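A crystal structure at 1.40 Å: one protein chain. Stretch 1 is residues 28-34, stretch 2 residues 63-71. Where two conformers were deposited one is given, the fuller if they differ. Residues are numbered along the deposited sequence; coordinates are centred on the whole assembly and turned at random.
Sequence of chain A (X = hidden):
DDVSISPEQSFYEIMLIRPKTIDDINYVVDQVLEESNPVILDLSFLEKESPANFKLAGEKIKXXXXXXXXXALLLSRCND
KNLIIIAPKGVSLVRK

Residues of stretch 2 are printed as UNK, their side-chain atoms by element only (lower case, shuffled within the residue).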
# COMPACT_ATOMS: atom_id res chain seq x y z
N VAL A 28 4.13 7.40 13.27
CA VAL A 28 3.88 6.16 12.53
C VAL A 28 3.69 5.01 13.50
O VAL A 28 2.76 4.21 13.38
CB VAL A 28 5.04 5.87 11.56
CG1 VAL A 28 4.99 4.46 11.03
CG2 VAL A 28 5.05 6.86 10.44
N VAL A 29 4.59 4.90 14.48
CA VAL A 29 4.51 3.81 15.46
C VAL A 29 3.18 3.86 16.17
O VAL A 29 2.49 2.84 16.36
CB VAL A 29 5.67 3.91 16.46
CG1 VAL A 29 5.54 2.89 17.58
CG2 VAL A 29 6.99 3.71 15.73
N ASP A 30 2.79 5.05 16.61
CA ASP A 30 1.53 5.17 17.35
C ASP A 30 0.33 4.78 16.49
O ASP A 30 -0.62 4.16 16.98
CB ASP A 30 1.37 6.59 17.89
CG ASP A 30 2.35 6.92 19.00
OD1 ASP A 30 3.04 6.01 19.46
OD2 ASP A 30 2.41 8.10 19.37
N GLN A 31 0.37 5.09 15.19
CA GLN A 31 -0.74 4.72 14.31
C GLN A 31 -0.88 3.21 14.22
O GLN A 31 -1.99 2.67 14.26
CB GLN A 31 -0.53 5.33 12.93
CG GLN A 31 -0.81 6.82 12.91
CD GLN A 31 -2.28 7.09 13.18
OE1 GLN A 31 -3.16 6.52 12.52
NE2 GLN A 31 -2.56 7.90 14.18
N VAL A 32 0.24 2.51 14.06
CA VAL A 32 0.19 1.05 13.95
C VAL A 32 -0.18 0.43 15.28
O VAL A 32 -1.07 -0.43 15.34
CB VAL A 32 1.54 0.52 13.45
CG1 VAL A 32 1.51 -1.00 13.35
CG2 VAL A 32 1.88 1.10 12.09
N LEU A 33 0.47 0.86 16.37
CA LEU A 33 0.37 0.16 17.65
C LEU A 33 -0.83 0.61 18.47
O LEU A 33 -1.45 -0.21 19.15
CB LEU A 33 1.64 0.39 18.47
CG LEU A 33 2.89 -0.13 17.78
CD1 LEU A 33 4.02 -0.09 18.80
CD2 LEU A 33 2.71 -1.53 17.25
N GLU A 34 -1.12 1.91 18.50
CA GLU A 34 -2.22 2.41 19.31
C GLU A 34 -3.53 2.49 18.55
O GLU A 34 -4.58 2.21 19.11
CB GLU A 34 -1.86 3.78 19.87
CG GLU A 34 -0.64 3.74 20.72
CD GLU A 34 -0.24 5.07 21.29
OE1 GLU A 34 -0.75 6.12 20.84
OE2 GLU A 34 0.57 5.08 22.23
N UNK A 63 11.31 -3.27 15.84
CA UNK A 63 10.63 -3.42 17.13
C UNK A 63 9.15 -3.71 16.95
O UNK A 63 8.57 -4.54 17.67
c UNK A 63 10.91 -1.09 20.29
c UNK A 63 10.88 -2.16 17.97
o UNK A 63 11.43 -1.32 21.39
c UNK A 63 10.38 -2.23 19.42
n UNK A 63 10.78 0.15 19.80
N UNK A 64 8.49 -3.07 15.98
CA UNK A 64 7.07 -3.33 15.80
C UNK A 64 6.84 -4.77 15.34
O UNK A 64 5.87 -5.41 15.77
c UNK A 64 6.46 0.33 12.99
s UNK A 64 5.29 0.15 14.28
c UNK A 64 6.29 -0.94 15.32
c UNK A 64 6.45 -2.37 14.80
N UNK A 65 7.70 -5.28 14.46
CA UNK A 65 7.57 -6.65 14.01
C UNK A 65 7.83 -7.63 15.15
O UNK A 65 7.05 -8.56 15.39
n UNK A 65 9.00 -7.82 9.92
n UNK A 65 9.46 -9.54 8.46
c UNK A 65 8.53 -6.91 12.85
n UNK A 65 10.78 -7.66 8.49
c UNK A 65 9.75 -8.34 8.95
c UNK A 65 9.23 -6.51 10.52
c UNK A 65 8.22 -6.17 11.59
N UNK A 66 8.92 -7.41 15.89
CA UNK A 66 9.38 -8.39 16.86
C UNK A 66 8.50 -8.42 18.09
O UNK A 66 8.24 -9.49 18.65
c UNK A 66 10.81 -8.05 17.28
o UNK A 66 11.67 -7.93 16.16
N UNK A 67 8.06 -7.25 18.56
CA UNK A 67 7.40 -7.14 19.86
C UNK A 67 5.91 -6.88 19.80
O UNK A 67 5.23 -7.06 20.81
c UNK A 67 9.49 -6.38 21.05
n UNK A 67 10.23 -5.41 21.56
o UNK A 67 9.92 -7.52 20.86
c UNK A 67 8.08 -6.04 20.68
N UNK A 68 5.36 -6.50 18.65
CA UNK A 68 3.94 -6.18 18.55
C UNK A 68 3.22 -6.97 17.49
O UNK A 68 2.00 -6.77 17.30
c UNK A 68 4.13 -3.83 19.54
o UNK A 68 5.31 -1.47 22.75
c UNK A 68 4.90 -2.25 21.70
c UNK A 68 5.83 -2.64 20.76
c UNK A 68 3.72 -4.68 18.35
c UNK A 68 5.44 -3.42 19.70
c UNK A 68 3.20 -3.43 20.50
c UNK A 68 3.58 -2.64 21.57
N UNK A 69 3.89 -7.88 16.79
CA UNK A 69 3.22 -8.72 15.83
C UNK A 69 2.88 -8.02 14.55
O UNK A 69 2.07 -8.53 13.78
N UNK A 70 3.49 -6.87 14.28
CA UNK A 70 3.21 -6.20 13.02
C UNK A 70 3.95 -6.87 11.88
O UNK A 70 4.97 -7.55 12.08
c UNK A 70 3.60 -4.72 13.12
N UNK A 71 3.43 -6.68 10.67
CA UNK A 71 4.12 -7.07 9.44
C UNK A 71 4.67 -5.82 8.76
O UNK A 71 4.13 -4.74 8.92
c UNK A 71 2.47 -9.03 8.87
c UNK A 71 1.58 -9.61 7.77
o UNK A 71 0.39 -9.25 7.70
c UNK A 71 3.13 -7.71 8.45
o UNK A 71 2.08 -10.43 6.96

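Position 63 carries five side-chain atoms, three carbons in a row with the third bonded to one oxygen and one nitrogen. This is the amide of a glutamine, Q63, and it makes no contact with stretch 1.

Position 64 has an unbranched chain of two carbons, a sulfur and a terminal carbon, which identifies methionine, M64. Its CB points toward stretch 1, and with chi angles m, t, m the chain brings SD to 3.9 Å from V29 CA and 3.9 Å from V32 CB, while its CG lies 4.1 Å from L33 CD2.

At position 65, three carbons lead to a nitrogen and then to a carbon bearing two further nitrogens. The guanidinium group makes this arginine, R65, and it is out of reach of stretch 1. Position 66 has one carbon and one oxygen, as in serine, S66; it too is remote, and its OG is hydrogen-bonded to a residue just outside the stretches. Position 67 has two carbons, the second bearing one oxygen and one nitrogen: asparagine, N67, again clear of the other helix. Its backbone N donates to Q63 O at 2.9 Å, a helical i to i-4 bond.

Position 68 shows one carbon followed by a six-carbon ring bearing an oxygen, hence tyrosine, Y68. L33 CD2 approaches its CB to 3.5 Å, and L33 CD1 sits 3.5 Å from the centroid of the Y68 ring, only 3° off the ring normal, a CH-pi contact over the face.

Position 69 has no side-chain atoms and a phi of 76°, a positive value that favours glycine; G69 is the first residue to leave helical geometry. Position 70 has a single carbon, so it is alanine, A70. Its CB points toward stretch 1 and lies 4.3 Å from V32 CG1, and its backbone N donates to M64 O at 3.2 Å. Position 71 has three carbons, the third bearing two oxygens; this carboxylate is that of glutamate, E71, which is out of reach of stretch 1.

The contact is wholly apolar, with no hydrogen bond across it. The helix axes approach to 11.6 Å with their N-to-C directions 32° apart, and side chains bridge the gap. M64 reaches V29, V32 and L33, covering one turn of the facing helix. L33 spreads its two methyl groups over the Y68 side chain, CD2 beside CB and CD1 over the ring. Beyond the turn at G69, A70 adds a small contact with V32.

Stretch 2 63-71: QMRSNYGAE
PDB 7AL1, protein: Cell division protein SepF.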